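Local coordinates for protein chitinase A (Cycas revoluta, PDB 4MNK) that probably hydrolyses the glycosidic linkages of chitin, as a plant class V chitinase of glycoside hydrolase family 18, at residues V82-A87 / D118-P122; F86-S91 / N130-L134; V160-Q164 / V219-F224; P41-V45 / R98-S103. All coordinates share one frame. Residues are numbered along the deposited sequence.

Contact 1: residues V82-A87 / D118-P122; sequences VRDNFA and DYEYP. With NAG (2-acetamido-2-deoxy-beta-D-glucopyranose), chain B.
Helix 80-90 packs here against the C-terminal end of barrel strand 114-119 in the TIM barrel; the nearest CA pairs are R83 with E120 (6.0 Å) and A87 with P122 (8.0 Å). Residues 118 to 121 run on in extended conformation, with a cis peptide between E120 and Y121. Y119 (chi1 t) loses the most surface to the helix, 91 Å². Its ring forms an offset stack with F86, centroids 4.6 Å apart and planes at 21°. F86 CB sits 3.5 Å from the Y119 centroid, and Y119 CB returns a CH-pi contact at 3.9 Å from the F86 centroid. F86 has an off-well chi1 of -92°, and its CE1 lies 3.6 Å from D118 O. R83 (chi1 and chi2 t) sets CG at the edge of the Y119 ring, 3.9 Å from Y119 CE2 and 3.6 Å from E120 O. D118 and E120 belong to the DxDxE signature of family 18. N2 of the chain B NAG donates to D118 OD1 (3.2 Å), and E120 OE1 lies 2.9 Å from O1 of that sugar. D118 OD2 and E120 OE2, only 2.6 Å apart, imply that one acid is probably protonated, consistent with the family's substrate-assisted mechanism.

Contact 2: residues F86-S91 / N130-L134; sequences FAKLNS and NFVKL
Helices 80-90 and 125-149, on the outside of the barrel, cross at 69° in these segments, their axes 9.4 Å apart at closest approach. The nearest CA atoms are those of N90 and N130, at 5.1 Å. F86 comes first, its ring edge directed at L134, with CE2 4.1 Å from L134 CD2. One residue on, A87 reaches across by solvent: a water donates to A87 O (2.7 Å) and accepts from N130 ND2 (2.9 Å). L89 (chi1 t, chi2 p) brings CD2 to 4.1 Å from L134 CD1. N90 (chi1 m) is the centre of the interface: its CB meets N130 CB at 3.6 Å, its O lies 3.4 Å from the same CB, ND2 is 3.7 Å from F131 CD2, and OD1 is 3.3 Å from L134 CD2. S91 ends the segment with its CA 3.7 Å from N130 ND2. N90 O is also held by R96 of helix 93-110. The close crossing thus pairs two small polar side chains by van der Waals contact, while L134 packs against F86 and L89 and one water bridges A87 O and N130 ND2.

Contact 3: residues V160-Q164 / V219-F224; sequences VYFHQ and VGIESF. With NAG (2-acetamido-2-deoxy-beta-D-glucopyranose), chain C.
The F224 ring lies across the turn that follows barrel strand 155-161, with Q164 N over one face and Q164 CB 3.9 Å from its centroid in a CH-pi contact. In this TIM barrel the chain thus leaves the strand's C-terminal end over helix 217-227, with H163 CA 4.1 Å from G220 CA and Q164 CA 5.1 Å from F224 CA. F224 (chi1 m) also reaches back to the strand, its CZ 3.6 Å from V160 CG2. The approach is tight at G220: its CA makes a CA-H...O contact of 3.0 Å with F162 O, and a CB there would clash with that oxygen. S223 CB makes a CH-pi contact with the H163 imidazole face, 3.6 Å from its centroid, while H163 ND1 is hydrogen-bonded to K165 N. Toward the carbohydrate, Y161 OH donates to O7 of the chain C NAG (2.6 Å) and F162 CE1 lies 3.9 Å from its C8, forming part of a glycan pocket. S223 (chi1 p) closes a relay: Q164 N donates to S223 OG (2.9 Å), which donates to G220 O at 2.6 Å.

Contact 4: residues P41-V45 / R98-S103; sequences PTFEV and RFVKSS
R98 NE donates to T42 O at 2.7 Å, nearly straight at 166°, and R98 NH2 adds a longer bond of 3.3 Å to P41 O, so one guanidinium holds two successive carbonyls of the loop 41-45. A second site lies one helical turn on: V45 N donates to S102 OG (2.9 Å), and S102, with chi1 p, passes its own hydroxyl proton to R98 O (2.8 Å) within the helix. A water donates to both E44 OE1 (2.6 Å) and R98 O (2.8 Å). E44 OE2 and R98 NE, 4.3 Å apart, are too distant for a salt bridge. The loop follows barrel strand 30-36; it has a cis peptide before P41 and turns at F43 through a left-handed conformation (phi 56°, psi 33°), which carries its carbonyl to the helix. There F43 O makes a CA-H...O contact of 3.4 Å with F99 CA. The register sets F43 beside F99 (CA to CA 5.2 Å) and E44 beside S102 (5.4 Å). Beneath the polar layer, V45 (chi1 t) presses CG2 to 3.3 Å from F99 CD1, and F43 CB approaches F99 CB at 4.4 Å. F99 continues onto I75 of strand 70-77 and L134 of helix 125-149. The polar hold on helix 93-110 thus falls on the loop's backbone, whose carbonyls and amide are matched by arginine and serine, while V45 and F43 add apolar packing.

How the contacts relate
Contacts 1, 2 and 4 form one continuous region on the same side of the TIM barrel. Contacts 1 and 2 share F86 and A87 of helix 80-90, while F99 of contact 4 packs on L89 and L134 of contact 2. Contact 3 stands apart, about 30 Å from contact 4 between centres, yet touches contact 1 through Y121 and Y161 on neighbouring strands. Contacts 2 and 3 are mostly buried; contacts 1 and 4 are only partly so. Chemistry follows location: the strand-end contacts 1 and 3 combine aromatic packing with sugar binding, whereas contact 2 joins outer helices by close contact of two asparagines, leucine packing and a bridging water, and contact 4 secures a peripheral loop with direct hydrogen bonds.

Contact 1: residues V82-A87 / D118-P122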
loop_
_atom_site.group_PDB
_atom_site.type_symbol
_atom_site.label_atom_id
_atom_site.label_comp_id
_atom_site.label_asym_id
_atom_site.label_seq_id
_atom_site.Cartn_x
_atom_site.Cartn_y
_atom_site.Cartn_z
ATOM N N VAL A 82 0.531 -10.913 11.527
ATOM C CA VAL A 82 1.771 -10.267 11.095
ATOM C C VAL A 82 2.276 -9.298 12.164
ATOM O O VAL A 82 3.456 -9.320 12.517
ATOM C CB VAL A 82 1.603 -9.540 9.734
ATOM C CG1 VAL A 82 2.829 -8.687 9.419
ATOM C CG2 VAL A 82 1.352 -10.545 8.610
ATOM N N ARG A 83 1.380 -8.460 12.679
ATOM C CA ARG A 83 1.732 -7.498 13.720
ATOM C C ARG A 83 2.311 -8.204 14.953
ATOM O O ARG A 83 3.328 -7.771 15.500
ATOM C CB ARG A 83 0.514 -6.648 14.094
ATOM C CG ARG A 83 0.798 -5.526 15.085
ATOM C CD ARG A 83 -0.488 -5.036 15.730
ATOM N NE ARG A 83 -1.200 -6.128 16.393
ATOM C CZ ARG A 83 -2.491 -6.108 16.713
ATOM N NH1 ARG A 83 -3.242 -5.048 16.437
ATOM N NH2 ARG A 83 -3.034 -7.160 17.310
ATOM N N ASP A 84 1.670 -9.296 15.368
ATOM C CA ASP A 84 2.140 -10.103 16.500
ATOM C C ASP A 84 3.542 -10.645 16.248
ATOM O O ASP A 84 4.395 -10.619 17.138
ATOM C CB ASP A 84 1.196 -11.282 16.768
ATOM C CG ASP A 84 -0.187 -10.850 17.235
ATOM O OD1 ASP A 84 -0.381 -9.672 17.601
ATOM O OD2 ASP A 84 -1.089 -11.712 17.227
ATOM N N ASN A 85 3.770 -11.137 15.030
ATOM C CA ASN A 85 5.062 -11.687 14.650
ATOM C C ASN A 85 6.176 -10.642 14.625
ATOM O O ASN A 85 7.270 -10.908 15.116
ATOM C CB ASN A 85 4.965 -12.439 13.321
ATOM C CG ASN A 85 4.329 -13.806 13.472
ATOM O OD1 ASN A 85 4.223 -14.334 14.579
ATOM N ND2 ASN A 85 3.903 -14.388 12.358
ATOM N N PHE A 86 5.899 -9.460 14.075
ATOM C CA PHE A 86 6.867 -8.360 14.120
ATOM C C PHE A 86 7.200 -7.966 15.558
ATOM O O PHE A 86 8.362 -7.729 15.889
ATOM C CB PHE A 86 6.368 -7.131 13.356
ATOM C CG PHE A 86 6.798 -7.081 11.913
ATOM C CD1 PHE A 86 5.852 -7.145 10.897
ATOM C CD2 PHE A 86 8.143 -6.945 11.569
ATOM C CE1 PHE A 86 6.237 -7.083 9.561
ATOM C CE2 PHE A 86 8.535 -6.889 10.236
ATOM C CZ PHE A 86 7.578 -6.956 9.231
ATOM N N ALA A 87 6.181 -7.905 16.413
ATOM C CA ALA A 87 6.381 -7.531 17.813
ATOM C C ALA A 87 7.265 -8.545 18.543
ATOM O O ALA A 87 8.144 -8.162 19.318
ATOM C CB ALA A 87 5.045 -7.357 18.520
ATOM N N ASP A 118 5.931 -4.417 5.590
ATOM C CA ASP A 118 4.556 -4.001 5.835
ATOM C C ASP A 118 4.145 -4.432 7.239
ATOM O O ASP A 118 3.712 -5.566 7.458
ATOM C CB ASP A 118 3.613 -4.564 4.763
ATOM C CG ASP A 118 2.200 -4.003 4.866
ATOM O OD1 ASP A 118 1.351 -4.377 4.029
ATOM O OD2 ASP A 118 1.929 -3.194 5.780
ATOM N N TYR A 119 4.300 -3.497 8.174
ATOM C CA TYR A 119 4.076 -3.711 9.597
ATOM C C TYR A 119 3.033 -2.710 10.078
ATOM O O TYR A 119 3.285 -1.503 10.118
ATOM C CB TYR A 119 5.403 -3.522 10.340
ATOM C CG TYR A 119 5.382 -3.655 11.855
ATOM C CD1 TYR A 119 6.462 -3.199 12.604
ATOM C CD2 TYR A 119 4.305 -4.233 12.537
ATOM C CE1 TYR A 119 6.485 -3.317 13.984
ATOM C CE2 TYR A 119 4.313 -4.345 13.929
ATOM C CZ TYR A 119 5.409 -3.884 14.641
ATOM O OH TYR A 119 5.441 -3.993 16.011
ATOM N N GLU A 120 1.860 -3.220 10.436
ATOM C CA GLU A 120 0.731 -2.368 10.787
ATOM C C GLU A 120 0.252 -2.669 12.211
ATOM O O GLU A 120 -0.589 -3.543 12.399
ATOM C CB GLU A 120 -0.392 -2.542 9.753
ATOM C CG GLU A 120 0.044 -2.160 8.334
ATOM C CD GLU A 120 -0.983 -2.466 7.253
ATOM O OE1 GLU A 120 -2.198 -2.455 7.533
ATOM O OE2 GLU A 120 -0.567 -2.694 6.100
ATOM N N TYR A 121 0.762 -1.960 13.222
ATOM C CA TYR A 121 1.691 -0.829 13.096
ATOM C C TYR A 121 2.735 -0.896 14.213
ATOM O O TYR A 121 2.504 -1.561 15.229
ATOM C CB TYR A 121 0.931 0.502 13.201
ATOM C CG TYR A 121 -0.157 0.656 12.170
ATOM C CD1 TYR A 121 0.117 1.196 10.914
ATOM C CD2 TYR A 121 -1.458 0.240 12.443
ATOM C CE1 TYR A 121 -0.886 1.325 9.958
ATOM C CE2 TYR A 121 -2.461 0.358 11.499
ATOM C CZ TYR A 121 -2.171 0.900 10.262
ATOM O OH TYR A 121 -3.176 1.017 9.333
ATOM N N PRO A 122 3.885 -0.211 14.038
ATOM C CA PRO A 122 4.901 -0.153 15.094
ATOM C C PRO A 122 4.491 0.783 16.236
ATOM O O PRO A 122 5.068 1.860 16.416
ATOM C CB PRO A 122 6.142 0.363 14.362
ATOM C CG PRO A 122 5.600 1.140 13.209
ATOM C CD PRO A 122 4.355 0.422 12.789
HETATM C C1 NAG B . -3.569 -2.216 3.842
HETATM C C2 NAG B . -2.628 -3.383 3.512
HETATM C C3 NAG B . -3.263 -4.354 2.514
HETATM C C4 NAG B . -4.731 -4.666 2.817
HETATM C C5 NAG B . -5.498 -3.372 3.113
HETATM C C6 NAG B . -6.972 -3.601 3.454
HETATM C C7 NAG B . -1.141 -2.108 1.966
HETATM C C8 NAG B . 0.287 -1.807 1.615
HETATM N N2 NAG B . -1.332 -2.941 3.000
HETATM O O1 NAG B . -3.048 -1.478 4.924
HETATM O O3 NAG B . -2.506 -5.546 2.464
HETATM O O4 NAG B . -5.287 -5.313 1.692
HETATM O O5 NAG B . -4.862 -2.691 4.177
HETATM O O6 NAG B . -7.095 -4.388 4.618
HETATM O O7 NAG B . -2.049 -1.590 1.313
#

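Contact 2: residues F86-S91 / N130-L134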
loop_
_atom_site.group_PDB
_atom_site.type_symbol
_atom_site.label_atom_id
_atom_site.label_comp_id
_atom_site.label_asym_id
_atom_site.label_seq_id
_atom_site.Cartn_x
_atom_site.Cartn_y
_atom_site.Cartn_z
ATOM N N PHE A 86 5.899 -9.460 14.075
ATOM C CA PHE A 86 6.867 -8.360 14.120
ATOM C C PHE A 86 7.200 -7.966 15.558
ATOM O O PHE A 86 8.362 -7.729 15.889
ATOM C CB PHE A 86 6.368 -7.131 13.356
ATOM C CG PHE A 86 6.798 -7.081 11.913
ATOM C CD1 PHE A 86 5.852 -7.145 10.897
ATOM C CD2 PHE A 86 8.143 -6.945 11.569
ATOM C CE1 PHE A 86 6.237 -7.083 9.561
ATOM C CE2 PHE A 86 8.535 -6.889 10.236
ATOM C CZ PHE A 86 7.578 -6.956 9.231
ATOM N N ALA A 87 6.181 -7.905 16.413
ATOM C CA ALA A 87 6.381 -7.531 17.813
ATOM C C ALA A 87 7.265 -8.545 18.543
ATOM O O ALA A 87 8.144 -8.162 19.318
ATOM C CB ALA A 87 5.045 -7.357 18.520
ATOM N N LYS A 88 7.047 -9.833 18.282
ATOM C CA LYS A 88 7.887 -10.889 18.858
ATOM C C LYS A 88 9.312 -10.808 18.319
ATOM O O LYS A 88 10.282 -10.857 19.081
ATOM C CB LYS A 88 7.303 -12.273 18.568
ATOM C CG LYS A 88 6.091 -12.632 19.413
ATOM C CD LYS A 88 5.635 -14.068 19.185
ATOM C CE LYS A 88 4.905 -14.228 17.859
ATOM N NZ LYS A 88 4.402 -15.616 17.659
ATOM N N LEU A 89 9.421 -10.676 16.999
ATOM C CA LEU A 89 10.701 -10.568 16.313
ATOM C C LEU A 89 11.561 -9.430 16.848
ATOM O O LEU A 89 12.726 -9.629 17.195
ATOM C CB LEU A 89 10.464 -10.355 14.814
ATOM C CG LEU A 89 11.638 -9.876 13.958
ATOM C CD1 LEU A 89 12.756 -10.899 13.916
ATOM C CD2 LEU A 89 11.149 -9.550 12.563
ATOM N N ASN A 90 10.980 -8.236 16.907
ATOM C CA ASN A 90 11.767 -7.028 17.119
ATOM C C ASN A 90 12.355 -6.906 18.523
ATOM O O ASN A 90 13.307 -6.158 18.734
ATOM C CB ASN A 90 10.959 -5.785 16.736
ATOM C CG ASN A 90 10.609 -5.745 15.256
ATOM O OD1 ASN A 90 11.229 -6.429 14.439
ATOM N ND2 ASN A 90 9.612 -4.940 14.905
ATOM N N SER A 91 11.800 -7.663 19.469
ATOM C CA SER A 91 12.274 -7.667 20.853
ATOM C C SER A 91 13.442 -8.636 21.084
ATOM O O SER A 91 14.047 -8.638 22.158
ATOM C CB SER A 91 11.114 -8.000 21.796
ATOM O OG SER A 91 11.488 -7.852 23.155
ATOM N N ASN A 130 11.713 -0.893 19.110
ATOM C CA ASN A 130 12.254 -2.166 18.651
ATOM C C ASN A 130 12.274 -2.289 17.127
ATOM O O ASN A 130 13.167 -2.925 16.565
ATOM C CB ASN A 130 11.516 -3.336 19.300
ATOM C CG ASN A 130 11.795 -3.451 20.794
ATOM O OD1 ASN A 130 12.706 -2.810 21.328
ATOM N ND2 ASN A 130 11.014 -4.280 21.473
ATOM N N PHE A 131 11.293 -1.674 16.467
ATOM C CA PHE A 131 11.255 -1.617 15.004
ATOM C C PHE A 131 12.437 -0.807 14.471
ATOM O O PHE A 131 13.049 -1.184 13.472
ATOM C CB PHE A 131 9.919 -1.031 14.531
ATOM C CG PHE A 131 9.660 -1.165 13.047
ATOM C CD1 PHE A 131 9.080 -0.113 12.350
ATOM C CD2 PHE A 131 9.964 -2.337 12.353
ATOM C CE1 PHE A 131 8.807 -0.214 10.984
ATOM C CE2 PHE A 131 9.699 -2.445 10.982
ATOM C CZ PHE A 131 9.119 -1.380 10.302
ATOM N N VAL A 132 12.763 0.289 15.157
ATOM C CA VAL A 132 13.962 1.080 14.863
ATOM C C VAL A 132 15.222 0.200 14.861
ATOM O O VAL A 132 16.056 0.315 13.962
ATOM C CB VAL A 132 14.103 2.280 15.848
ATOM C CG1 VAL A 132 15.535 2.816 15.900
ATOM C CG2 VAL A 132 13.126 3.388 15.480
ATOM N N LYS A 133 15.347 -0.683 15.855
ATOM C CA LYS A 133 16.482 -1.607 15.931
ATOM C C LYS A 133 16.534 -2.509 14.699
ATOM O O LYS A 133 17.580 -2.639 14.071
ATOM C CB LYS A 133 16.424 -2.457 17.203
ATOM C CG LYS A 133 16.536 -1.674 18.506
ATOM C CD LYS A 133 16.409 -2.598 19.710
ATOM C CE LYS A 133 16.185 -1.820 20.995
ATOM N NZ LYS A 133 16.025 -2.733 22.161
ATOM N N LEU A 134 15.399 -3.113 14.349
ATOM C CA LEU A 134 15.325 -3.991 13.179
ATOM C C LEU A 134 15.737 -3.269 11.899
ATOM O O LEU A 134 16.580 -3.759 11.144
ATOM C CB LEU A 134 13.917 -4.576 13.009
ATOM C CG LEU A 134 13.756 -5.571 11.851
ATOM C CD1 LEU A 134 14.269 -6.953 12.249
ATOM C CD2 LEU A 134 12.305 -5.639 11.383
HETATM O O HOH W 1 9.057 -5.679 19.936
#

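Contact 3: residues V160-Q164 / V219-F224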
loop_
_atom_site.group_PDB
_atom_site.type_symbol
_atom_site.label_atom_id
_atom_site.label_comp_id
_atom_site.label_asym_id
_atom_site.label_seq_id
_atom_site.Cartn_x
_atom_site.Cartn_y
_atom_site.Cartn_z
ATOM N N VAL A 160 3.641 2.867 5.552
ATOM C CA VAL A 160 3.340 3.710 6.701
ATOM C C VAL A 160 1.863 4.080 6.733
ATOM O O VAL A 160 1.202 4.166 5.694
ATOM C CB VAL A 160 4.235 4.989 6.786
ATOM C CG1 VAL A 160 5.709 4.617 6.911
ATOM C CG2 VAL A 160 4.013 5.914 5.598
ATOM N N TYR A 161 1.361 4.278 7.946
ATOM C CA TYR A 161 0.045 4.846 8.199
ATOM C C TYR A 161 -0.083 6.168 7.441
ATOM O O TYR A 161 0.927 6.790 7.096
ATOM C CB TYR A 161 -0.090 5.065 9.707
ATOM C CG TYR A 161 -1.465 5.428 10.224
ATOM C CD1 TYR A 161 -1.661 6.606 10.941
ATOM C CD2 TYR A 161 -2.559 4.582 10.031
ATOM C CE1 TYR A 161 -2.910 6.944 11.440
ATOM C CE2 TYR A 161 -3.816 4.914 10.522
ATOM C CZ TYR A 161 -3.981 6.097 11.227
ATOM O OH TYR A 161 -5.216 6.444 11.725
ATOM N N PHE A 162 -1.317 6.598 7.177
ATOM C CA PHE A 162 -1.544 7.823 6.406
ATOM C C PHE A 162 -0.939 9.057 7.072
ATOM O O PHE A 162 -0.619 10.036 6.397
ATOM C CB PHE A 162 -3.041 8.032 6.123
ATOM C CG PHE A 162 -3.767 8.836 7.172
ATOM C CD1 PHE A 162 -4.189 8.248 8.362
ATOM C CD2 PHE A 162 -4.047 10.184 6.956
ATOM C CE1 PHE A 162 -4.866 8.992 9.327
ATOM C CE2 PHE A 162 -4.720 10.934 7.915
ATOM C CZ PHE A 162 -5.133 10.340 9.101
ATOM N N HIS A 163 -0.779 8.980 8.394
ATOM C CA HIS A 163 -0.347 10.100 9.221
ATOM C C HIS A 163 0.971 9.763 9.911
ATOM O O HIS A 163 1.245 8.600 10.218
ATOM C CB HIS A 163 -1.420 10.382 10.272
ATOM C CG HIS A 163 -1.386 11.771 10.830
ATOM N ND1 HIS A 163 -0.468 12.174 11.775
ATOM C CD2 HIS A 163 -2.183 12.841 10.598
ATOM C CE1 HIS A 163 -0.692 13.438 12.092
ATOM N NE2 HIS A 163 -1.727 13.866 11.392
ATOM N N GLN A 164 1.778 10.791 10.157
ATOM C CA GLN A 164 3.072 10.634 10.814
ATOM C C GLN A 164 2.936 10.248 12.292
ATOM O O GLN A 164 3.841 9.633 12.859
ATOM C CB GLN A 164 3.899 11.916 10.636
ATOM C CG GLN A 164 5.348 11.845 11.124
ATOM C CD GLN A 164 5.539 12.408 12.527
ATOM O OE1 GLN A 164 4.721 13.189 13.020
ATOM N NE2 GLN A 164 6.631 12.019 13.171
ATOM N N VAL A 219 -3.979 15.849 4.700
ATOM C CA VAL A 219 -3.617 16.075 6.102
ATOM C C VAL A 219 -2.495 15.123 6.530
ATOM O O VAL A 219 -1.535 15.536 7.182
ATOM C CB VAL A 219 -4.843 15.958 7.042
ATOM C CG1 VAL A 219 -4.417 15.883 8.507
ATOM C CG2 VAL A 219 -5.784 17.138 6.835
ATOM N N GLY A 220 -2.611 13.855 6.140
ATOM C CA GLY A 220 -1.571 12.868 6.410
ATOM C C GLY A 220 -0.236 13.224 5.781
ATOM O O GLY A 220 0.797 13.202 6.452
ATOM N N ILE A 221 -0.258 13.559 4.492
ATOM C CA ILE A 221 0.945 13.983 3.776
ATOM C C ILE A 221 1.565 15.222 4.431
ATOM O O ILE A 221 2.779 15.260 4.668
ATOM C CB ILE A 221 0.660 14.212 2.262
ATOM C CG1 ILE A 221 0.400 12.874 1.544
ATOM C CG2 ILE A 221 1.793 14.991 1.584
ATOM C CD1 ILE A 221 1.590 11.913 1.494
ATOM N N GLU A 222 0.725 16.213 4.739
ATOM C CA GLU A 222 1.155 17.421 5.450
ATOM C C GLU A 222 1.920 17.070 6.730
ATOM O O GLU A 222 2.947 17.683 7.032
ATOM C CB GLU A 222 -0.045 18.320 5.791
ATOM C CG GLU A 222 -0.715 19.016 4.595
ATOM C CD GLU A 222 0.061 20.214 4.068
ATOM O OE1 GLU A 222 -0.054 20.519 2.860
ATOM O OE2 GLU A 222 0.785 20.856 4.856
ATOM N N SER A 223 1.430 16.074 7.469
ATOM C CA SER A 223 2.033 15.693 8.750
ATOM C C SER A 223 3.448 15.136 8.607
ATOM O O SER A 223 4.319 15.430 9.425
ATOM C CB SER A 223 1.132 14.725 9.528
ATOM O OG SER A 223 1.182 13.402 9.014
ATOM N N PHE A 224 3.677 14.334 7.570
ATOM C CA PHE A 224 5.017 13.819 7.297
ATOM C C PHE A 224 5.977 14.935 6.889
ATOM O O PHE A 224 7.119 14.979 7.348
ATOM C CB PHE A 224 4.980 12.732 6.221
ATOM C CG PHE A 224 4.526 11.391 6.728
ATOM C CD1 PHE A 224 3.233 10.946 6.483
ATOM C CD2 PHE A 224 5.393 10.572 7.449
ATOM C CE1 PHE A 224 2.808 9.701 6.950
ATOM C CE2 PHE A 224 4.978 9.328 7.922
ATOM C CZ PHE A 224 3.683 8.891 7.670
HETATM C C1 NAG C . -10.176 3.093 11.182
HETATM C C2 NAG C . -8.970 2.804 10.286
HETATM C C3 NAG C . -9.228 1.649 9.316
HETATM C C4 NAG C . -9.857 0.442 10.009
HETATM C C5 NAG C . -11.004 0.873 10.934
HETATM C C6 NAG C . -11.572 -0.303 11.727
HETATM C C7 NAG C . -7.672 4.862 9.985
HETATM C C8 NAG C . -7.384 6.044 9.106
HETATM N N2 NAG C . -8.585 3.994 9.544
HETATM O O3 NAG C . -8.009 1.280 8.706
HETATM O O4 NAG C . -10.334 -0.457 9.028
HETATM O O5 NAG C . -10.592 1.901 11.825
HETATM O O6 NAG C . -10.596 -0.821 12.606
HETATM O O7 NAG C . -7.082 4.734 11.061
HETATM O O HOH W 2 3.862 15.675 12.047
#

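Contact 4: residues P41-V45 / R98-S103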
loop_
_atom_site.group_PDB
_atom_site.type_symbol
_atom_site.label_atom_id
_atom_site.label_comp_id
_atom_site.label_asym_id
_atom_site.label_seq_id
_atom_site.Cartn_x
_atom_site.Cartn_y
_atom_site.Cartn_z
ATOM N N PRO A 41 8.850 -19.361 14.587
ATOM C CA PRO A 41 9.759 -18.638 15.482
ATOM C C PRO A 41 11.197 -18.453 14.976
ATOM O O PRO A 41 11.962 -17.708 15.592
ATOM C CB PRO A 41 9.763 -19.521 16.733
ATOM C CG PRO A 41 9.611 -20.900 16.195
ATOM C CD PRO A 41 8.770 -20.791 14.946
ATOM N N THR A 42 11.568 -19.115 13.881
ATOM C CA THR A 42 12.936 -19.001 13.364
ATOM C C THR A 42 13.170 -17.657 12.683
ATOM O O THR A 42 14.300 -17.165 12.639
ATOM C CB THR A 42 13.302 -20.125 12.366
ATOM O OG1 THR A 42 12.507 -20.003 11.178
ATOM C CG2 THR A 42 13.112 -21.509 12.985
ATOM N N PHE A 43 12.094 -17.075 12.150
ATOM C CA PHE A 43 12.160 -15.831 11.373
ATOM C C PHE A 43 13.116 -15.929 10.191
ATOM O O PHE A 43 13.772 -14.955 9.806
ATOM C CB PHE A 43 12.437 -14.615 12.270
ATOM C CG PHE A 43 11.324 -14.323 13.227
ATOM C CD1 PHE A 43 11.429 -14.668 14.571
ATOM C CD2 PHE A 43 10.147 -13.731 12.776
ATOM C CE1 PHE A 43 10.385 -14.412 15.454
ATOM C CE2 PHE A 43 9.100 -13.472 13.647
ATOM C CZ PHE A 43 9.219 -13.811 14.991
ATOM N N GLU A 44 13.183 -17.131 9.625
ATOM C CA GLU A 44 13.803 -17.345 8.331
ATOM C C GLU A 44 12.740 -16.988 7.299
ATOM O O GLU A 44 11.890 -17.809 6.937
ATOM C CB GLU A 44 14.288 -18.792 8.178
ATOM C CG GLU A 44 15.225 -19.280 9.290
ATOM C CD GLU A 44 16.595 -18.619 9.281
ATOM O OE1 GLU A 44 17.044 -18.161 8.209
ATOM O OE2 GLU A 44 17.231 -18.572 10.357
ATOM N N VAL A 45 12.780 -15.731 6.868
ATOM C CA VAL A 45 11.773 -15.156 5.978
ATOM C C VAL A 45 11.696 -15.943 4.670
ATOM O O VAL A 45 12.717 -16.367 4.130
ATOM C CB VAL A 45 12.060 -13.654 5.726
ATOM C CG1 VAL A 45 11.072 -13.046 4.738
ATOM C CG2 VAL A 45 12.011 -12.894 7.035
ATOM N N ARG A 98 18.519 -13.146 12.323
ATOM C CA ARG A 98 18.042 -14.181 11.406
ATOM C C ARG A 98 17.122 -13.593 10.336
ATOM O O ARG A 98 17.221 -13.958 9.164
ATOM C CB ARG A 98 17.341 -15.316 12.163
ATOM C CG ARG A 98 18.246 -16.061 13.146
ATOM C CD ARG A 98 17.634 -17.371 13.621
ATOM N NE ARG A 98 16.365 -17.183 14.326
ATOM C CZ ARG A 98 16.246 -16.913 15.623
ATOM N NH1 ARG A 98 17.323 -16.781 16.389
ATOM N NH2 ARG A 98 15.042 -16.767 16.158
ATOM N N PHE A 99 16.247 -12.675 10.746
ATOM C CA PHE A 99 15.335 -11.985 9.833
ATOM C C PHE A 99 16.104 -11.179 8.791
ATOM O O PHE A 99 15.807 -11.247 7.601
ATOM C CB PHE A 99 14.394 -11.064 10.617
ATOM C CG PHE A 99 13.477 -10.234 9.748
ATOM C CD1 PHE A 99 12.170 -10.646 9.503
ATOM C CD2 PHE A 99 13.911 -9.035 9.189
ATOM C CE1 PHE A 99 11.312 -9.880 8.709
ATOM C CE2 PHE A 99 13.061 -8.266 8.391
ATOM C CZ PHE A 99 11.762 -8.693 8.152
ATOM N N VAL A 100 17.087 -10.410 9.250
ATOM C CA VAL A 100 17.856 -9.536 8.369
ATOM C C VAL A 100 18.615 -10.353 7.317
ATOM O O VAL A 100 18.546 -10.049 6.120
ATOM C CB VAL A 100 18.792 -8.612 9.188
ATOM C CG1 VAL A 100 19.855 -7.986 8.311
ATOM C CG2 VAL A 100 17.978 -7.532 9.891
ATOM N N LYS A 101 19.301 -11.404 7.763
ATOM C CA LYS A 101 20.073 -12.270 6.873
ATOM C C LYS A 101 19.175 -12.975 5.855
ATOM O O LYS A 101 19.481 -12.996 4.657
ATOM C CB LYS A 101 20.870 -13.296 7.683
ATOM C CG LYS A 101 21.749 -14.220 6.850
ATOM C CD LYS A 101 22.477 -15.225 7.733
ATOM C CE LYS A 101 23.382 -16.136 6.918
ATOM N NZ LYS A 101 24.536 -15.405 6.322
ATOM N N SER A 102 18.071 -13.549 6.330
ATOM C CA SER A 102 17.171 -14.309 5.462
ATOM C C SER A 102 16.386 -13.438 4.477
ATOM O O SER A 102 16.096 -13.881 3.367
ATOM C CB SER A 102 16.227 -15.201 6.273
ATOM O OG SER A 102 15.351 -14.432 7.076
ATOM N N SER A 103 16.049 -12.212 4.875
ATOM C CA SER A 103 15.307 -11.308 3.992
ATOM C C SER A 103 16.159 -10.851 2.809
ATOM O O SER A 103 15.684 -10.818 1.673
ATOM C CB SER A 103 14.755 -10.104 4.760
ATOM O OG SER A 103 15.797 -9.321 5.309
HETATM O O HOH W 3 18.780 -16.244 8.774
#